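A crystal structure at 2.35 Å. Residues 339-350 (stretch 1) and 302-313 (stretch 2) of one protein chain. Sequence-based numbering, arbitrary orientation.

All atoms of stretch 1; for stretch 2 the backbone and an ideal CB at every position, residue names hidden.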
# COMPACT_ATOMS: atom_id res chain seq x y z
N LYS A 339 -8.98 -11.97 -39.14
CA LYS A 339 -7.95 -12.72 -39.84
C LYS A 339 -6.77 -11.82 -40.19
O LYS A 339 -6.93 -10.65 -40.50
CB LYS A 339 -8.49 -13.32 -41.13
CG LYS A 339 -7.67 -14.50 -41.61
CD LYS A 339 -8.04 -15.75 -40.84
CE LYS A 339 -7.20 -16.93 -41.28
NZ LYS A 339 -5.82 -16.75 -40.79
N GLU A 340 -5.57 -12.37 -40.08
CA GLU A 340 -4.34 -11.64 -40.35
C GLU A 340 -3.33 -12.72 -40.69
O GLU A 340 -2.91 -13.49 -39.81
CB GLU A 340 -3.94 -10.84 -39.11
CG GLU A 340 -2.73 -9.91 -39.27
CD GLU A 340 -2.16 -9.45 -37.92
OE1 GLU A 340 -1.20 -10.10 -37.43
OE2 GLU A 340 -2.69 -8.45 -37.35
N GLY A 341 -3.01 -12.83 -41.98
CA GLY A 341 -2.18 -13.93 -42.48
C GLY A 341 -2.96 -15.20 -42.25
O GLY A 341 -4.15 -15.25 -42.60
N ASP A 342 -2.29 -16.19 -41.67
CA ASP A 342 -2.92 -17.46 -41.20
C ASP A 342 -3.39 -17.46 -39.73
O ASP A 342 -3.79 -18.51 -39.20
CB ASP A 342 -1.94 -18.64 -41.35
CG ASP A 342 -1.86 -19.16 -42.76
OD1 ASP A 342 -2.88 -19.06 -43.48
OD2 ASP A 342 -0.78 -19.69 -43.13
N TYR A 343 -3.37 -16.29 -39.08
CA TYR A 343 -3.76 -16.18 -37.68
C TYR A 343 -4.91 -15.21 -37.52
O TYR A 343 -5.08 -14.29 -38.31
CB TYR A 343 -2.59 -15.69 -36.83
CG TYR A 343 -1.42 -16.62 -36.86
CD1 TYR A 343 -1.27 -17.63 -35.91
CD2 TYR A 343 -0.45 -16.52 -37.86
CE1 TYR A 343 -0.17 -18.51 -35.95
CE2 TYR A 343 0.67 -17.40 -37.90
CZ TYR A 343 0.80 -18.40 -36.94
OH TYR A 343 1.87 -19.28 -36.99
N TRP A 344 -5.72 -15.46 -36.50
CA TRP A 344 -6.68 -14.49 -36.01
C TRP A 344 -5.98 -13.50 -35.06
O TRP A 344 -5.43 -13.92 -34.04
CB TRP A 344 -7.81 -15.23 -35.32
CG TRP A 344 -8.61 -15.96 -36.31
CD1 TRP A 344 -8.39 -17.23 -36.79
CD2 TRP A 344 -9.74 -15.46 -37.01
NE1 TRP A 344 -9.34 -17.55 -37.72
CE2 TRP A 344 -10.18 -16.48 -37.88
CE3 TRP A 344 -10.44 -14.24 -36.98
CZ2 TRP A 344 -11.29 -16.33 -38.71
CZ3 TRP A 344 -11.55 -14.09 -37.81
CH2 TRP A 344 -11.96 -15.13 -38.66
N ARG A 345 -5.96 -12.21 -35.40
CA ARG A 345 -5.40 -11.20 -34.50
C ARG A 345 -6.43 -10.73 -33.46
O ARG A 345 -7.56 -10.37 -33.82
CB ARG A 345 -4.88 -10.01 -35.30
CG ARG A 345 -4.63 -8.79 -34.48
CD ARG A 345 -3.51 -9.00 -33.53
NE ARG A 345 -2.26 -9.17 -34.24
CZ ARG A 345 -1.08 -9.35 -33.67
NH1 ARG A 345 -0.97 -9.40 -32.35
NH2 ARG A 345 -0.01 -9.49 -34.43
N LEU A 346 -6.06 -10.78 -32.18
CA LEU A 346 -6.93 -10.25 -31.12
C LEU A 346 -6.32 -9.03 -30.46
O LEU A 346 -5.13 -9.02 -30.11
CB LEU A 346 -7.21 -11.28 -30.05
CG LEU A 346 -8.11 -10.83 -28.90
CD1 LEU A 346 -9.55 -10.55 -29.37
CD2 LEU A 346 -8.09 -11.91 -27.85
N GLU A 347 -7.14 -7.99 -30.30
CA GLU A 347 -6.75 -6.82 -29.52
C GLU A 347 -7.84 -6.60 -28.52
O GLU A 347 -9.01 -6.64 -28.88
CB GLU A 347 -6.66 -5.55 -30.38
CG GLU A 347 -5.56 -5.51 -31.42
CD GLU A 347 -5.39 -4.13 -32.05
OE1 GLU A 347 -5.84 -3.12 -31.46
OE2 GLU A 347 -4.79 -4.06 -33.14
N PHE A 348 -7.50 -6.33 -27.27
CA PHE A 348 -8.53 -6.09 -26.28
C PHE A 348 -8.06 -5.19 -25.16
O PHE A 348 -6.86 -5.03 -24.92
CB PHE A 348 -9.10 -7.43 -25.74
CG PHE A 348 -8.16 -8.18 -24.86
CD1 PHE A 348 -7.28 -9.11 -25.39
CD2 PHE A 348 -8.17 -7.99 -23.47
CE1 PHE A 348 -6.39 -9.83 -24.56
CE2 PHE A 348 -7.30 -8.71 -22.63
CZ PHE A 348 -6.40 -9.60 -23.17
N ASP A 349 -9.05 -4.62 -24.46
CA ASP A 349 -8.81 -3.71 -23.39
C ASP A 349 -9.13 -4.34 -22.02
O ASP A 349 -10.15 -5.03 -21.88
CB ASP A 349 -9.65 -2.46 -23.63
CG ASP A 349 -9.15 -1.63 -24.83
OD1 ASP A 349 -7.98 -1.82 -25.30
OD2 ASP A 349 -9.91 -0.73 -25.28
N LYS A 350 -8.25 -4.14 -21.04
CA LYS A 350 -8.62 -4.28 -19.64
C LYS A 350 -8.89 -2.84 -19.15
O LYS A 350 -7.98 -2.00 -19.12
CB LYS A 350 -7.52 -4.98 -18.79
CG LYS A 350 -7.30 -6.49 -19.11
CD LYS A 350 -6.01 -7.12 -18.46
CE LYS A 350 -5.48 -8.31 -19.36
NZ LYS A 350 -4.61 -9.31 -18.69
N UNK A 302 -9.78 4.55 -18.05
CA UNK A 302 -8.41 4.10 -17.77
C UNK A 302 -8.31 2.60 -18.08
O UNK A 302 -9.00 1.78 -17.49
CB UNK A 302 -8.02 4.38 -16.32
N UNK A 303 -7.44 2.26 -19.02
CA UNK A 303 -7.38 0.91 -19.52
C UNK A 303 -5.99 0.57 -20.10
O UNK A 303 -5.24 1.49 -20.47
CB UNK A 303 -8.46 0.71 -20.58
N UNK A 304 -5.67 -0.72 -20.15
CA UNK A 304 -4.46 -1.23 -20.86
C UNK A 304 -4.90 -1.99 -22.09
O UNK A 304 -5.83 -2.76 -22.01
CB UNK A 304 -3.61 -2.13 -19.96
N UNK A 305 -4.23 -1.81 -23.22
CA UNK A 305 -4.59 -2.55 -24.42
C UNK A 305 -3.63 -3.72 -24.57
O UNK A 305 -2.45 -3.55 -24.35
CB UNK A 305 -4.56 -1.65 -25.66
N UNK A 306 -4.14 -4.88 -24.93
CA UNK A 306 -3.35 -6.11 -25.19
C UNK A 306 -3.55 -6.58 -26.59
O UNK A 306 -4.66 -6.40 -27.11
CB UNK A 306 -3.73 -7.23 -24.22
N UNK A 307 -2.52 -7.15 -27.21
CA UNK A 307 -2.67 -7.67 -28.57
C UNK A 307 -2.00 -9.03 -28.74
O UNK A 307 -0.90 -9.23 -28.29
CB UNK A 307 -2.09 -6.68 -29.58
N UNK A 308 -2.67 -9.98 -29.36
CA UNK A 308 -2.08 -11.32 -29.49
C UNK A 308 -2.73 -12.08 -30.64
O UNK A 308 -3.75 -11.64 -31.18
CB UNK A 308 -2.23 -12.11 -28.19
N UNK A 309 -2.09 -13.18 -31.06
CA UNK A 309 -2.41 -13.93 -32.31
C UNK A 309 -2.85 -15.37 -32.06
O UNK A 309 -2.23 -16.05 -31.26
CB UNK A 309 -1.19 -13.94 -33.23
N UNK A 310 -3.84 -15.86 -32.78
CA UNK A 310 -4.24 -17.25 -32.63
C UNK A 310 -4.30 -17.96 -33.95
O UNK A 310 -4.60 -17.35 -34.95
CB UNK A 310 -5.60 -17.34 -31.93
N UNK A 311 -4.06 -19.27 -33.92
CA UNK A 311 -4.32 -20.17 -35.05
C UNK A 311 -5.82 -20.43 -35.19
O UNK A 311 -6.33 -20.53 -36.32
CB UNK A 311 -3.57 -21.49 -34.87
N UNK A 312 -6.54 -20.46 -34.06
CA UNK A 312 -7.96 -20.70 -34.08
C UNK A 312 -8.74 -19.54 -33.48
O UNK A 312 -8.45 -19.11 -32.36
CB UNK A 312 -8.28 -22.00 -33.33
N UNK A 313 -9.78 -19.10 -34.18
CA UNK A 313 -10.77 -18.15 -33.64
C UNK A 313 -11.47 -18.60 -32.36
O UNK A 313 -11.57 -17.85 -31.43
CB UNK A 313 -11.84 -17.88 -34.70

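Stretch 2 runs antiparallel to the strand 343-350, and backbone hydrogen bonds join the two at alternate pairs, while side chains fall in turn on opposite faces of the sheet.

Position 302 points its CB away, with nothing of stretch 1 within reach, so this contact sets no preference; it is Val302.

At 303 the ideal CB points toward stretch 1 and sits tightly against Lys350 O, with Asp349 CB nearby. A flat side chain could extend past both. Tyr303 does so, and Asp349 OD2 lies over one face of its ring.

At 304, Lys350 O accepts a hydrogen bond from the N of position 304 (2.8 Å). Many side chains would fit; the end of Lys304 leads away.

At 305 the ideal CB lies 3.4 Å from Asp349 OD1, a ready acceptor, so a short donor such as serine or threonine is suited. Thr305 OG1 donates to Asp349 OD1 at 2.5 Å.

Position 306 shares its face with Phe348 and Lys350, the ideal CB being 3.7 Å from Phe348 CZ. An aromatic or large aliphatic residue would suit. Phe306 lays its CB over the Phe348 ring, the two rings near parallel but slid apart, and takes Lys350 over its own face: CE packs there, and NZ makes a cation-pi contact.

At 307 the ideal CB lies 3.9 Å from Leu346 O, 4.0 Å from Arg345 NH1 and 4.1 Å from Glu347 CG. A small polar, β-branched residue fits this mixed setting. Thr307 OG1 lies 2.9 Å from Arg345 NH1 and gives a weak hydrogen bond to Leu346 O (3.4 Å).

Position 308 lies beside Leu346 on the same face, with room around its CB; apolar residues of several sizes would suit. Cys308 SG meets Leu346 CD2 at 4.2 Å.

At 309 the CB lies near Tyr343 CB and Arg345 CZ. A long chain, perhaps cationic, could cross the Tyr343 ring. Lys309 does: CE packs over its face, and NZ makes a cation-pi contact. CG covers one face of the Arg345 guanidinium.

Position 310 shares the face of Trp344 and Leu346, favouring a bulky apolar residue. Phe310 CE1 reaches Leu346 CB at 3.8 Å.

The ideal CB of 311 points away but stays 4.6 Å from Tyr343 CD1, so a side chain with a CG can touch the ring; Arg311 CG comes 3.6 Å from Tyr343 CE1. The CB of 312 points away and finds nothing of stretch 1 nearby; it is Lys312.

At 313 the ideal CB is already 3.8 Å from Trp344 CE2, so any residue with a CB would touch the Trp344 ring. Lys313 places its CB over the five-membered ring and sends its end away.

Stretch 2, residues 302-313: VYKTFTCKFRKK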
# COMPACT_ATOMS: atom_id res chain seq x y z
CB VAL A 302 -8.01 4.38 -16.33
CG1 VAL A 302 -6.63 3.72 -16.03
CG2 VAL A 302 -8.01 5.84 -16.07
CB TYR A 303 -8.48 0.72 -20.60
CG TYR A 303 -8.29 1.55 -21.85
CD1 TYR A 303 -8.91 2.77 -22.01
CD2 TYR A 303 -7.51 1.07 -22.92
CE1 TYR A 303 -8.73 3.54 -23.17
CE2 TYR A 303 -7.34 1.84 -24.08
CZ TYR A 303 -7.96 3.06 -24.18
OH TYR A 303 -7.82 3.82 -25.31
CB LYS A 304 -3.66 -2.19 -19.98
CG LYS A 304 -3.04 -1.58 -18.74
CD LYS A 304 -1.80 -2.39 -18.28
CE LYS A 304 -1.58 -2.37 -16.78
NZ LYS A 304 -0.30 -2.95 -16.51
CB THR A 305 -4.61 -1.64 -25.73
OG1 THR A 305 -5.72 -0.70 -25.66
CG2 THR A 305 -4.77 -2.48 -27.02
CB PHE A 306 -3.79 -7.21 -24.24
CG PHE A 306 -3.44 -6.92 -22.85
CD1 PHE A 306 -4.19 -6.05 -22.10
CD2 PHE A 306 -2.33 -7.47 -22.28
CE1 PHE A 306 -3.84 -5.75 -20.81
CE2 PHE A 306 -2.00 -7.19 -20.98
CZ PHE A 306 -2.74 -6.33 -20.25
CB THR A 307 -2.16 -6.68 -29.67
OG1 THR A 307 -2.39 -7.24 -30.98
CG2 THR A 307 -0.68 -6.38 -29.52
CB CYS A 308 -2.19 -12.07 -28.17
SG CYS A 308 -3.89 -12.23 -27.56
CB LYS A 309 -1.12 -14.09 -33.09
CG LYS A 309 -0.98 -13.30 -34.29
CD LYS A 309 0.51 -13.33 -34.70
CE LYS A 309 0.83 -14.49 -35.64
NZ LYS A 309 2.25 -14.56 -36.08
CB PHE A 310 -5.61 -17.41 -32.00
CG PHE A 310 -5.76 -16.79 -30.68
CD1 PHE A 310 -5.77 -15.42 -30.55
CD2 PHE A 310 -5.97 -17.58 -29.56
CE1 PHE A 310 -5.93 -14.82 -29.31
CE2 PHE A 310 -6.17 -17.00 -28.31
CZ PHE A 310 -6.14 -15.62 -28.17
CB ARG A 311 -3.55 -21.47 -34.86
CG ARG A 311 -2.06 -21.22 -34.60
CD ARG A 311 -1.22 -22.44 -34.71
NE ARG A 311 -0.91 -22.73 -36.11
CZ ARG A 311 -0.21 -23.79 -36.53
NH1 ARG A 311 0.00 -23.94 -37.83
NH2 ARG A 311 0.27 -24.68 -35.66
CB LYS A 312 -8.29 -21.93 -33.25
CG LYS A 312 -7.77 -23.23 -33.77
CD LYS A 312 -8.69 -24.39 -33.30
CE LYS A 312 -8.17 -25.79 -33.70
NZ LYS A 312 -9.10 -26.85 -33.19
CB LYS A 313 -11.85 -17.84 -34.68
CG LYS A 313 -12.51 -16.49 -34.46
CD LYS A 313 -13.87 -16.42 -35.16
CE LYS A 313 -14.58 -15.11 -34.86
NZ LYS A 313 -16.01 -15.14 -35.31
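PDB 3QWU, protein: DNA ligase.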